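Local coordinates for 6-phosphogluconate dehydrogenase (Decarboxylating) (Geobacter metallireducens, PDB 4E21), which probably catalyses the NADP-dependent oxidative decarboxylation of 6-phosphogluconate to ribulose 5-phosphate in the pentose phosphate pathway, at residues R100-L105 and R130-T135; V85-P90 and S96-M101; D36-L41 and C48-L53. All coordinates share one frame; numbering follows the deposited sequence.

Interaction 1 (R100-L105 and R130-T135); sequences RMTPLL and RAQGIT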
ATOM      1  N   ARG B 100     -22.151  30.107  23.592  1.00 36.93           N
ATOM      2  CA  ARG B 100     -21.884  31.073  24.646  1.00 37.97           C
ATOM      3  C   ARG B 100     -21.753  32.531  24.175  1.00 39.00           C
ATOM      4  O   ARG B 100     -22.304  33.432  24.808  1.00 40.33           O
ATOM      5  CB  ARG B 100     -20.623  30.668  25.434  1.00 38.15           C
ATOM      6  CG  ARG B 100     -20.397  31.488  26.697  1.00 44.48           C
ATOM      7  CD  ARG B 100     -21.575  31.310  27.701  1.00 48.54           C
ATOM      8  NE  ARG B 100     -21.752  32.455  28.598  1.00 50.27           N
ATOM      9  CZ  ARG B 100     -20.955  32.742  29.628  1.00 57.24           C
ATOM     10  NH1 ARG B 100     -19.899  31.976  29.905  1.00 55.38           N
ATOM     11  NH2 ARG B 100     -21.210  33.810  30.382  1.00 59.17           N
HETATM   12  N   MSE B 101     -21.028  32.788  23.090  1.00 35.79           N
HETATM   13  CA  MSE B 101     -20.807  34.180  22.717  1.00 37.06           C
HETATM   14  C   MSE B 101     -21.766  34.790  21.675  1.00 36.33           C
HETATM   15  O   MSE B 101     -21.915  36.017  21.618  1.00 33.93           O
HETATM   16  CB  MSE B 101     -19.366  34.411  22.297  1.00 36.20           C
HETATM   17  CG  MSE B 101     -19.140  34.173  20.862  1.00 36.80           C
HETATM   18 SE   MSE B 101     -17.418  34.828  20.256  0.51 36.93          SE
HETATM   19  CE  MSE B 101     -17.344  33.530  18.816  1.00 32.03           C
ATOM     20  N   THR B 102     -22.402  33.954  20.859  1.00 33.47           N
ATOM     21  CA  THR B 102     -23.296  34.440  19.809  1.00 33.47           C
ATOM     22  C   THR B 102     -24.436  35.382  20.285  1.00 35.24           C
ATOM     23  O   THR B 102     -24.762  36.351  19.585  1.00 34.05           O
ATOM     24  CB  THR B 102     -23.834  33.270  18.950  1.00 34.65           C
ATOM     25  OG1 THR B 102     -22.749  32.712  18.201  1.00 35.49           O
ATOM     26  CG2 THR B 102     -24.921  33.730  17.984  1.00 32.51           C
ATOM     27  N   PRO B 103     -25.034  35.112  21.465  1.00 34.97           N
ATOM     28  CA  PRO B 103     -26.049  36.027  22.024  1.00 34.33           C
ATOM     29  C   PRO B 103     -25.537  37.437  22.306  1.00 34.58           C
ATOM     30  O   PRO B 103     -26.351  38.350  22.408  1.00 35.13           O
ATOM     31  CB  PRO B 103     -26.455  35.349  23.336  1.00 35.19           C
ATOM     32  CG  PRO B 103     -26.179  33.870  23.095  1.00 35.75           C
ATOM     33  CD  PRO B 103     -24.938  33.853  22.232  1.00 35.41           C
ATOM     34  N   LEU B 104     -24.223  37.614  22.432  1.00 34.26           N
ATOM     35  CA  LEU B 104     -23.638  38.944  22.597  1.00 33.33           C
ATOM     36  C   LEU B 104     -23.192  39.558  21.278  1.00 33.58           C
ATOM     37  O   LEU B 104     -22.810  40.721  21.241  1.00 34.70           O
ATOM     38  CB  LEU B 104     -22.439  38.935  23.555  1.00 36.11           C
ATOM     39  CG  LEU B 104     -22.588  38.723  25.072  1.00 39.66           C
ATOM     40  CD1 LEU B 104     -24.039  38.779  25.501  1.00 35.30           C
ATOM     41  CD2 LEU B 104     -21.933  37.384  25.500  1.00 40.70           C
ATOM     42  N   LEU B 105     -23.216  38.783  20.198  1.00 32.76           N
ATOM     43  CA  LEU B 105     -22.724  39.286  18.912  1.00 32.99           C
ATOM     44  C   LEU B 105     -23.867  39.946  18.141  1.00 31.86           C
ATOM     45  O   LEU B 105     -25.024  39.914  18.574  1.00 29.01           O
ATOM     46  CB  LEU B 105     -22.070  38.176  18.072  1.00 30.30           C
ATOM     47  CG  LEU B 105     -20.795  37.509  18.614  1.00 32.78           C
ATOM     48  CD1 LEU B 105     -20.281  36.418  17.670  1.00 31.15           C
ATOM     49  CD2 LEU B 105     -19.707  38.531  18.870  1.00 28.98           C
ATOM     50  N   ARG B 130     -25.397  32.457  10.031  1.00 31.29           N
ATOM     51  CA  ARG B 130     -25.921  33.348   9.012  1.00 31.41           C
ATOM     52  C   ARG B 130     -27.358  33.718   9.355  1.00 32.92           C
ATOM     53  O   ARG B 130     -27.811  34.828   9.082  1.00 34.33           O
ATOM     54  CB  ARG B 130     -25.862  32.704   7.633  1.00 35.04           C
ATOM     55  CG  ARG B 130     -26.242  33.671   6.517  1.00 37.62           C
ATOM     56  CD  ARG B 130     -26.306  32.972   5.176  1.00 44.93           C
ATOM     57  NE  ARG B 130     -26.906  31.648   5.324  1.00 52.09           N
ATOM     58  CZ  ARG B 130     -27.257  30.863   4.308  1.00 57.23           C
ATOM     59  NH1 ARG B 130     -27.082  31.279   3.055  1.00 57.93           N
ATOM     60  NH2 ARG B 130     -27.790  29.665   4.542  1.00 53.15           N
ATOM     61  N   ALA B 131     -28.070  32.773   9.956  1.00 31.49           N
ATOM     62  CA  ALA B 131     -29.428  33.008  10.425  1.00 35.57           C
ATOM     63  C   ALA B 131     -29.467  34.150  11.443  1.00 34.27           C
ATOM     64  O   ALA B 131     -30.526  34.644  11.769  1.00 36.32           O
ATOM     65  CB  ALA B 131     -30.010  31.735  11.034  1.00 32.71           C
ATOM     66  N   GLN B 132     -28.315  34.567  11.950  1.00 34.35           N
ATOM     67  CA  GLN B 132     -28.271  35.695  12.882  1.00 32.04           C
ATOM     68  C   GLN B 132     -27.488  36.853  12.305  1.00 31.74           C
ATOM     69  O   GLN B 132     -27.043  37.741  13.037  1.00 29.19           O
ATOM     70  CB  GLN B 132     -27.648  35.284  14.196  1.00 32.43           C
ATOM     71  CG  GLN B 132     -28.323  34.087  14.808  1.00 36.71           C
ATOM     72  CD  GLN B 132     -28.213  34.088  16.309  1.00 40.56           C
ATOM     73  OE1 GLN B 132     -28.235  35.147  16.948  1.00 38.95           O
ATOM     74  NE2 GLN B 132     -28.075  32.895  16.890  1.00 45.30           N
ATOM     75  N   GLY B 133     -27.337  36.838  10.982  1.00 29.51           N
ATOM     76  CA  GLY B 133     -26.688  37.923  10.279  1.00 30.92           C
ATOM     77  C   GLY B 133     -25.187  37.963  10.496  1.00 30.91           C
ATOM     78  O   GLY B 133     -24.542  38.969  10.207  1.00 31.03           O
ATOM     79  N   ILE B 134     -24.629  36.866  11.001  1.00 30.25           N
ATOM     80  CA  ILE B 134     -23.192  36.788  11.274  1.00 28.84           C
ATOM     81  C   ILE B 134     -22.443  35.929  10.249  1.00 27.56           C
ATOM     82  O   ILE B 134     -22.838  34.804   9.954  1.00 27.64           O
ATOM     83  CB  ILE B 134     -22.935  36.255  12.687  1.00 29.45           C
ATOM     84  CG1 ILE B 134     -23.445  37.270  13.713  1.00 29.52           C
ATOM     85  CG2 ILE B 134     -21.439  35.984  12.891  1.00 27.99           C
ATOM     86  CD1 ILE B 134     -23.612  36.716  15.100  1.00 30.58           C
ATOM     87  N   THR B 135     -21.349  36.459   9.718  1.00 26.10           N
ATOM     88  CA  THR B 135     -20.625  35.748   8.682  1.00 27.86           C
ATOM     89  C   THR B 135     -19.532  34.859   9.272  1.00 28.73           C
ATOM     90  O   THR B 135     -18.635  35.322   9.988  1.00 28.77           O
ATOM     91  CB  THR B 135     -20.109  36.681   7.576  1.00 27.42           C
ATOM     92  OG1 THR B 135     -21.211  37.441   7.056  1.00 33.34           O
ATOM     93  CG2 THR B 135     -19.517  35.873   6.450  1.00 27.65           C
TER

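Interaction 2 (V85-P90 and S96-M101); sequences VWLMVP and SMLQRM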
ATOM      1  N   VAL B  85     -13.907  38.422  15.065  1.00 30.86           N
ATOM      2  CA  VAL B  85     -13.523  37.494  16.132  1.00 30.90           C
ATOM      3  C   VAL B  85     -12.824  36.232  15.607  1.00 30.80           C
ATOM      4  O   VAL B  85     -13.416  35.465  14.856  1.00 30.89           O
ATOM      5  CB  VAL B  85     -14.740  37.064  16.984  1.00 31.21           C
ATOM      6  CG1 VAL B  85     -14.293  36.152  18.154  1.00 30.16           C
ATOM      7  CG2 VAL B  85     -15.513  38.288  17.477  1.00 32.52           C
ATOM      8  N   TRP B  86     -11.580  36.015  16.024  1.00 29.43           N
ATOM      9  CA  TRP B  86     -10.801  34.848  15.604  1.00 28.19           C
ATOM     10  C   TRP B  86     -10.765  33.782  16.703  1.00 30.64           C
ATOM     11  O   TRP B  86     -10.458  34.092  17.861  1.00 31.91           O
ATOM     12  CB  TRP B  86      -9.386  35.287  15.251  1.00 27.67           C
ATOM     13  CG  TRP B  86      -8.603  34.307  14.430  1.00 30.80           C
ATOM     14  CD1 TRP B  86      -8.147  33.078  14.828  1.00 31.09           C
ATOM     15  CD2 TRP B  86      -8.145  34.486  13.081  1.00 28.90           C
ATOM     16  NE1 TRP B  86      -7.441  32.485  13.811  1.00 30.63           N
ATOM     17  CE2 TRP B  86      -7.430  33.322  12.726  1.00 30.36           C
ATOM     18  CE3 TRP B  86      -8.286  35.508  12.133  1.00 28.02           C
ATOM     19  CZ2 TRP B  86      -6.858  33.154  11.468  1.00 28.05           C
ATOM     20  CZ3 TRP B  86      -7.712  35.347  10.892  1.00 26.78           C
ATOM     21  CH2 TRP B  86      -7.006  34.177  10.567  1.00 29.19           C
ATOM     22  N   LEU B  87     -11.114  32.539  16.356  1.00 29.98           N
ATOM     23  CA  LEU B  87     -11.037  31.421  17.303  1.00 30.23           C
ATOM     24  C   LEU B  87      -9.805  30.556  17.019  1.00 32.35           C
ATOM     25  O   LEU B  87      -9.577  30.156  15.881  1.00 32.76           O
ATOM     26  CB  LEU B  87     -12.299  30.546  17.261  1.00 27.11           C
ATOM     27  CG  LEU B  87     -13.689  31.191  17.402  1.00 30.00           C
ATOM     28  CD1 LEU B  87     -14.789  30.155  17.249  1.00 28.62           C
ATOM     29  CD2 LEU B  87     -13.855  31.898  18.744  1.00 30.92           C
HETATM   30  N   MSE B  88      -9.010  30.299  18.057  1.00 33.09           N
HETATM   31  CA  MSE B  88      -7.922  29.320  18.023  1.00 34.18           C
HETATM   32  C   MSE B  88      -8.088  28.407  19.234  1.00 33.90           C
HETATM   33  O   MSE B  88      -7.174  28.267  20.050  1.00 33.78           O
HETATM   34  CB  MSE B  88      -6.535  29.974  18.075  1.00 33.24           C
HETATM   35  CG  MSE B  88      -6.005  30.523  16.760  1.00 37.26           C
HETATM   36 SE   MSE B  88      -6.310  29.351  15.216  0.65 33.25          SE
HETATM   37  CE  MSE B  88      -4.697  29.664  14.231  1.00 35.11           C
ATOM     38  N   VAL B  89      -9.269  27.809  19.353  1.00 32.94           N
ATOM     39  CA  VAL B  89      -9.545  26.852  20.418  1.00 34.17           C
ATOM     40  C   VAL B  89      -9.528  25.409  19.880  1.00 34.33           C
ATOM     41  O   VAL B  89      -9.515  25.193  18.666  1.00 32.89           O
ATOM     42  CB  VAL B  89     -10.903  27.152  21.095  1.00 31.91           C
ATOM     43  CG1 VAL B  89     -10.889  28.537  21.700  1.00 33.29           C
ATOM     44  CG2 VAL B  89     -12.045  27.044  20.104  1.00 30.70           C
ATOM     45  N   PRO B  90      -9.491  24.416  20.785  1.00 33.82           N
ATOM     46  CA  PRO B  90      -9.688  23.031  20.356  1.00 34.11           C
ATOM     47  C   PRO B  90     -10.961  22.855  19.547  1.00 33.81           C
ATOM     48  O   PRO B  90     -11.945  23.566  19.768  1.00 35.33           O
ATOM     49  CB  PRO B  90      -9.786  22.277  21.683  1.00 33.53           C
ATOM     50  CG  PRO B  90      -8.841  23.018  22.569  1.00 29.80           C
ATOM     51  CD  PRO B  90      -8.979  24.488  22.168  1.00 32.68           C
ATOM     52  N   SER B  96     -19.453  25.083  21.581  1.00 35.88           N
ATOM     53  CA  SER B  96     -19.896  25.623  22.854  1.00 37.86           C
ATOM     54  C   SER B  96     -19.358  27.037  23.043  1.00 37.13           C
ATOM     55  O   SER B  96     -19.868  27.807  23.854  1.00 36.94           O
ATOM     56  CB  SER B  96     -19.457  24.727  24.010  1.00 38.13           C
ATOM     57  OG  SER B  96     -18.129  25.052  24.383  1.00 37.40           O
HETATM   58  N   MSE B  97     -18.314  27.380  22.308  1.00 35.64           N
HETATM   59  CA  MSE B  97     -17.841  28.748  22.329  1.00 34.98           C
HETATM   60  C   MSE B  97     -18.837  29.602  21.540  1.00 37.28           C
HETATM   61  O   MSE B  97     -19.089  30.755  21.888  1.00 37.16           O
HETATM   62  CB  MSE B  97     -16.436  28.843  21.747  1.00 35.35           C
HETATM   63  CG  MSE B  97     -15.779  30.182  21.941  1.00 35.24           C
HETATM   64 SE   MSE B  97     -15.764  30.828  23.786  0.48 44.20          SE
HETATM   65  CE  MSE B  97     -14.409  29.627  24.533  1.00 42.26           C
ATOM     66  N   LEU B  98     -19.431  29.017  20.498  1.00 35.20           N
ATOM     67  CA  LEU B  98     -20.383  29.734  19.665  1.00 33.85           C
ATOM     68  C   LEU B  98     -21.729  29.903  20.383  1.00 35.34           C
ATOM     69  O   LEU B  98     -22.359  30.953  20.289  1.00 33.32           O
ATOM     70  CB  LEU B  98     -20.569  29.029  18.320  1.00 31.58           C
ATOM     71  CG  LEU B  98     -19.355  29.017  17.381  1.00 33.30           C
ATOM     72  CD1 LEU B  98     -19.694  28.309  16.075  1.00 28.33           C
ATOM     73  CD2 LEU B  98     -18.857  30.430  17.124  1.00 28.20           C
ATOM     74  N   GLN B  99     -22.163  28.865  21.090  1.00 35.76           N
ATOM     75  CA  GLN B  99     -23.385  28.926  21.886  1.00 37.58           C
ATOM     76  C   GLN B  99     -23.292  30.045  22.920  1.00 36.13           C
ATOM     77  O   GLN B  99     -24.222  30.831  23.084  1.00 37.74           O
ATOM     78  CB  GLN B  99     -23.646  27.585  22.584  1.00 39.44           C
ATOM     79  CG  GLN B  99     -24.325  26.537  21.691  1.00 45.37           C
ATOM     80  CD  GLN B  99     -24.006  25.088  22.098  1.00 50.41           C
ATOM     81  OE1 GLN B  99     -23.492  24.833  23.193  1.00 53.43           O
ATOM     82  NE2 GLN B  99     -24.313  24.138  21.210  1.00 46.71           N
ATOM     83  N   ARG B 100     -22.151  30.107  23.592  1.00 36.93           N
ATOM     84  CA  ARG B 100     -21.884  31.073  24.646  1.00 37.97           C
ATOM     85  C   ARG B 100     -21.753  32.531  24.175  1.00 39.00           C
ATOM     86  O   ARG B 100     -22.304  33.432  24.808  1.00 40.33           O
ATOM     87  CB  ARG B 100     -20.623  30.668  25.434  1.00 38.15           C
ATOM     88  CG  ARG B 100     -20.397  31.488  26.697  1.00 44.48           C
ATOM     89  CD  ARG B 100     -21.575  31.310  27.701  1.00 48.54           C
ATOM     90  NE  ARG B 100     -21.752  32.455  28.598  1.00 50.27           N
ATOM     91  CZ  ARG B 100     -20.955  32.742  29.628  1.00 57.24           C
ATOM     92  NH1 ARG B 100     -19.899  31.976  29.905  1.00 55.38           N
ATOM     93  NH2 ARG B 100     -21.210  33.810  30.382  1.00 59.17           N
HETATM   94  N   MSE B 101     -21.028  32.788  23.090  1.00 35.79           N
HETATM   95  CA  MSE B 101     -20.807  34.180  22.717  1.00 37.06           C
HETATM   96  C   MSE B 101     -21.766  34.790  21.675  1.00 36.33           C
HETATM   97  O   MSE B 101     -21.915  36.017  21.618  1.00 33.93           O
HETATM   98  CB  MSE B 101     -19.366  34.411  22.297  1.00 36.20           C
HETATM   99  CG  MSE B 101     -19.140  34.173  20.862  1.00 36.80           C
HETATM  100 SE   MSE B 101     -17.418  34.828  20.256  0.51 36.93          SE
HETATM  101  CE  MSE B 101     -17.344  33.530  18.816  1.00 32.03           C
TER

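Interaction 3 (D36-L41 and C48-L53); sequences DMVRRL and CVVYDL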
ATOM      1  N   ASP B  36       0.738  33.724  19.195  1.00 34.35           N
ATOM      2  CA  ASP B  36       1.667  34.081  18.121  1.00 36.13           C
ATOM      3  C   ASP B  36       1.040  34.910  17.015  1.00 35.53           C
ATOM      4  O   ASP B  36       1.677  35.806  16.456  1.00 35.42           O
ATOM      5  CB  ASP B  36       2.292  32.819  17.506  1.00 38.02           C
ATOM      6  CG  ASP B  36       3.495  32.341  18.278  1.00 40.29           C
ATOM      7  OD1 ASP B  36       3.934  33.097  19.177  1.00 42.03           O
ATOM      8  OD2 ASP B  36       3.999  31.231  17.986  1.00 39.36           O
HETATM    9  N   MSE B  37      -0.210  34.601  16.681  1.00 35.77           N
HETATM   10  CA  MSE B  37      -0.911  35.366  15.655  1.00 35.88           C
HETATM   11  C   MSE B  37      -1.248  36.750  16.182  1.00 35.43           C
HETATM   12  O   MSE B  37      -1.211  37.714  15.429  1.00 36.78           O
HETATM   13  CB  MSE B  37      -2.167  34.641  15.181  1.00 33.36           C
HETATM   14  CG  MSE B  37      -1.883  33.226  14.750  1.00 34.52           C
HETATM   15 SE   MSE B  37      -3.465  32.268  14.196  0.52 35.49          SE
HETATM   16  CE  MSE B  37      -3.542  32.844  12.345  1.00 32.51           C
ATOM     17  N   VAL B  38      -1.564  36.848  17.474  1.00 35.00           N
ATOM     18  CA  VAL B  38      -1.809  38.156  18.082  1.00 37.78           C
ATOM     19  C   VAL B  38      -0.514  38.958  18.051  1.00 37.55           C
ATOM     20  O   VAL B  38      -0.521  40.129  17.669  1.00 36.70           O
ATOM     21  CB  VAL B  38      -2.337  38.063  19.529  1.00 35.33           C
ATOM     22  CG1 VAL B  38      -2.260  39.415  20.190  1.00 39.46           C
ATOM     23  CG2 VAL B  38      -3.768  37.549  19.537  1.00 33.08           C
ATOM     24  N   ARG B  39       0.602  38.316  18.412  1.00 35.84           N
ATOM     25  CA  ARG B  39       1.884  39.020  18.407  1.00 35.74           C
ATOM     26  C   ARG B  39       2.204  39.502  17.011  1.00 36.72           C
ATOM     27  O   ARG B  39       2.643  40.633  16.826  1.00 38.35           O
ATOM     28  CB  ARG B  39       3.010  38.154  18.948  1.00 35.44           C
ATOM     29  CG  ARG B  39       2.887  37.846  20.417  1.00 37.55           C
ATOM     30  CD  ARG B  39       3.965  36.879  20.852  1.00 40.60           C
ATOM     31  NE  ARG B  39       3.740  36.407  22.212  1.00 41.60           N
ATOM     32  CZ  ARG B  39       3.442  35.154  22.532  1.00 43.14           C
ATOM     33  NH1 ARG B  39       3.343  34.226  21.590  1.00 43.03           N
ATOM     34  NH2 ARG B  39       3.251  34.826  23.803  1.00 45.19           N
ATOM     35  N   ARG B  40       1.952  38.655  16.019  1.00 37.93           N
ATOM     36  CA  ARG B  40       2.202  39.039  14.635  1.00 38.09           C
ATOM     37  C   ARG B  40       1.239  40.136  14.200  1.00 35.80           C
ATOM     38  O   ARG B  40       1.640  41.116  13.575  1.00 37.58           O
ATOM     39  CB  ARG B  40       2.132  37.830  13.686  1.00 35.74           C
ATOM     40  CG  ARG B  40       2.426  38.200  12.232  1.00 33.22           C
ATOM     41  CD  ARG B  40       2.723  36.993  11.382  1.00 31.93           C
ATOM     42  NE  ARG B  40       3.031  37.340   9.996  1.00 31.24           N
ATOM     43  CZ  ARG B  40       4.261  37.453   9.506  1.00 31.87           C
ATOM     44  NH1 ARG B  40       5.309  37.260  10.298  1.00 32.26           N
ATOM     45  NH2 ARG B  40       4.446  37.760   8.225  1.00 30.20           N
ATOM     46  N   LEU B  41      -0.035  39.950  14.524  1.00 36.64           N
ATOM     47  CA  LEU B  41      -1.084  40.937  14.245  1.00 37.57           C
ATOM     48  C   LEU B  41      -0.716  42.310  14.830  1.00 37.41           C
ATOM     49  O   LEU B  41      -0.720  43.316  14.120  1.00 37.40           O
ATOM     50  CB  LEU B  41      -2.398  40.462  14.864  1.00 36.35           C
ATOM     51  CG  LEU B  41      -3.569  39.902  14.056  1.00 36.85           C
ATOM     52  CD1 LEU B  41      -3.242  39.687  12.591  1.00 32.43           C
ATOM     53  CD2 LEU B  41      -4.115  38.637  14.729  1.00 33.44           C
ATOM     54  N   CYS B  48      -5.515  44.256  18.983  1.00 42.62           N
ATOM     55  CA  CYS B  48      -6.043  42.978  19.429  1.00 41.74           C
ATOM     56  C   CYS B  48      -6.599  43.038  20.839  1.00 43.18           C
ATOM     57  O   CYS B  48      -6.050  43.717  21.708  1.00 45.30           O
ATOM     58  CB  CYS B  48      -4.965  41.894  19.341  1.00 41.85           C
ATOM     59  SG  CYS B  48      -4.232  41.721  17.696  1.00 42.72           S
ATOM     60  N   VAL B  49      -7.695  42.319  21.055  1.00 38.53           N
ATOM     61  CA  VAL B  49      -8.235  42.121  22.383  1.00 39.39           C
ATOM     62  C   VAL B  49      -8.300  40.625  22.484  1.00 37.99           C
ATOM     63  O   VAL B  49      -8.792  39.987  21.564  1.00 37.77           O
ATOM     64  CB  VAL B  49      -9.679  42.683  22.533  1.00 39.65           C
ATOM     65  CG1 VAL B  49     -10.294  42.228  23.857  1.00 38.21           C
ATOM     66  CG2 VAL B  49      -9.702  44.189  22.394  1.00 35.33           C
ATOM     67  N   VAL B  50      -7.810  40.061  23.581  1.00 38.23           N
ATOM     68  CA  VAL B  50      -7.740  38.612  23.693  1.00 40.92           C
ATOM     69  C   VAL B  50      -8.526  38.087  24.875  1.00 41.95           C
ATOM     70  O   VAL B  50      -8.896  38.834  25.781  1.00 43.12           O
ATOM     71  CB  VAL B  50      -6.283  38.106  23.776  1.00 40.17           C
ATOM     72  CG1 VAL B  50      -5.450  38.799  22.728  1.00 36.83           C
ATOM     73  CG2 VAL B  50      -5.708  38.341  25.178  1.00 42.36           C
ATOM     74  N   TYR B  51      -8.774  36.785  24.858  1.00 40.12           N
ATOM     75  CA  TYR B  51      -9.531  36.155  25.914  1.00 39.76           C
ATOM     76  C   TYR B  51      -9.309  34.641  25.919  1.00 41.58           C
ATOM     77  O   TYR B  51      -9.155  34.017  24.865  1.00 39.26           O
ATOM     78  CB  TYR B  51     -11.024  36.477  25.776  1.00 39.28           C
ATOM     79  CG  TYR B  51     -11.853  35.708  26.773  1.00 40.69           C
ATOM     80  CD1 TYR B  51     -11.826  36.034  28.126  1.00 42.07           C
ATOM     81  CD2 TYR B  51     -12.622  34.631  26.372  1.00 39.29           C
ATOM     82  CE1 TYR B  51     -12.565  35.306  29.048  1.00 42.28           C
ATOM     83  CE2 TYR B  51     -13.370  33.910  27.275  1.00 42.63           C
ATOM     84  CZ  TYR B  51     -13.339  34.245  28.613  1.00 43.35           C
ATOM     85  OH  TYR B  51     -14.090  33.513  29.509  1.00 45.24           O
ATOM     86  N   ASP B  52      -9.308  34.054  27.107  1.00 42.22           N
ATOM     87  CA  ASP B  52      -9.168  32.618  27.243  1.00 46.44           C
ATOM     88  C   ASP B  52      -9.794  32.152  28.561  1.00 48.46           C
ATOM     89  O   ASP B  52      -9.640  32.805  29.597  1.00 47.21           O
ATOM     90  CB  ASP B  52      -7.683  32.218  27.161  1.00 45.64           C
ATOM     91  CG  ASP B  52      -7.487  30.734  26.867  1.00 47.38           C
ATOM     92  OD1 ASP B  52      -7.778  29.888  27.744  1.00 48.44           O
ATOM     93  OD2 ASP B  52      -7.019  30.413  25.755  1.00 46.82           O
ATOM     94  N   LEU B  53     -10.499  31.025  28.510  1.00 49.72           N
ATOM     95  CA  LEU B  53     -11.099  30.440  29.706  1.00 49.78           C
ATOM     96  C   LEU B  53     -10.059  30.310  30.820  1.00 53.82           C
ATOM     97  O   LEU B  53     -10.404  30.324  32.004  1.00 56.74           O
ATOM     98  CB  LEU B  53     -11.691  29.067  29.387  1.00 52.76           C
ATOM     99  CG  LEU B  53     -13.123  28.784  29.856  1.00 57.31           C
ATOM    100  CD1 LEU B  53     -13.277  29.024  31.369  1.00 56.32           C
ATOM    101  CD2 LEU B  53     -14.135  29.617  29.052  1.00 53.80           C
TER

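Interaction 1 (R100-L105 and R130-T135)
T102 and L105 meet Q132 and I134 in a Rossmann-type nucleotide-binding domain. A Schellman motif ends helix 119-130 here. G133, with a positive phi of 72°, is its C-prime residue, and G133 N binds R130 O at 2.8 Å. The chain reversal leaves Q132 facing T102 and I134 facing L105.

The Q132 side chain can be followed outward. CB and CG carry the chain toward T102, and contact begins at CD. An extended chain beyond CG (chi2 -152°) carries the amide to T102. Q132 CD lies 3.7 Å from T102 CG2. Q132 OE1 is about as far from the same methyl, while Q132 NE2 approaches T102 CG2 most closely, at 3.4 Å. The two side chains cross at a slant. The amide therefore meets a methyl group and makes no polar bond with T102.

T102 splits its two branches. OG1 is hydrogen-bonded to L98 O, one turn back along helix 94-101. With OG1 held there, CG2 is turned to the glutamine.

Next to this pair the contact is purely apolar. I134 and L105 both also touch V111 of strand 110-113, so the sheet backs them. I134 touches with the end of its longer branch. I134 CD1 lies 4.4 Å from T102 CG2 and 3.7 Å from L105 CB.

Interaction 2 (V85-P90 and S96-M101)
L87 is the centre of this contact and touches M97, L98 and M101. Strand 84-87 and helix 94-101 belong to one beta-alpha-beta unit of the Rossmann-type domain. The short segments 85-87 and 96-101 run nearly antiparallel, at 152°, with axes 11.6 Å apart.

The carbon-to-carbon contacts come first. L87 divides its two methyls. L87 CD1 meets L98 CD2 at 4.1 Å. L87 CD2 meets M97 CG at 4.1 Å and M101 CE at 3.9 Å.

M97 and M101 are both selenomethionines, and the selenium of M101 adds a contact of its own. V85 and M101 point at each other tip to tip, with V85 CG1 4.0 Å from M101 SE. CG of M101 sits between the backbone N and the carbonyl carbon (chi1 89°), the crowded position. From there the chain runs extended to the strand, where M101 CE meets both V85 CG1 and L87 CD2.

The contact itself is apolar. The helix backbone is bonded along its axis, as in M101 N to M97 O at 3.1 Å, and R100 is bridged to E73. M101 also packs on I28 of strand 24-28, V111 of strand 110-113 and I72 of helix 72-78. The helix thus lies on one face of the sheet, while W86 packs on helix 167-173.

Interaction 3 (D36-L41 and C48-L53)
L41 N binds M37 O at 2.7 Å, a regular bond of the helix that carries L41 to C48. Helix 32-43 here packs on strand 47-51. With strand 24-28 they form the first beta-alpha-beta unit of a Rossmann-type fold. The short segments run at 166°, nearly antiparallel, with axes 9.5 Å apart.

C48 meets both V38 and L41. Its SG stands anti to the carbonyl carbon (chi1 -56°). This aims the sulfur between two helix residues that lie three positions apart. C48 SG is 3.6 Å from L41 CB and 3.9 Å from V38 CG1. C48 CB adds a touch on V38 CG1 at 3.8 Å.

V38 uses both methyls. CG1 lies against C48, and V38 CG1 is also 4.1 Å from V50 CG1. V38 CG2 lies 3.8 Å from V50 CG1. One methyl of V50 thus receives both branches of V38. V38 also packs on M27 of strand 24-28, and V50 on L61 of helix 55-63, and the core therefore continues beyond this pair.

The charged side chains take no part in the contact. D36 OD1 forms a salt bridge with R39 NH1, bent as a hydrogen bond and weak, and R40 bonds to backbone carbonyls. After the strand, D52 OD2 accepts a hydrogen bond from L30 N in a glycine-rich turn, consistent with dinucleotide binding.

All four residues that touch are buried. They meet through carbon and one sulfur. The helix is thus held to the strand by shape and exclusion of water, while its charged groups find partners away from this interface.

In the fold
From the N terminus, interaction 3 comes first. It closes the short turn between helix 32-43 and strand 47-51, the outermost strand of the sheet at that end. Interaction 2 follows and closes the connection from strand 84-87 to helix 94-101. Interaction 1 starts where interaction 2 ends. It closes a longer loop that holds strand 110-113 and helix 119-130. The loops follow one another, the second and third sharing R100 and M101; none nests in another. Interactions 2 and 3 touch where M37 CE packs on W86 CZ2 at 3.4 Å. Both tie helices to strands of one sheet. Interaction 1 joins the end of helix 94-101 to the loop after helix 119-130.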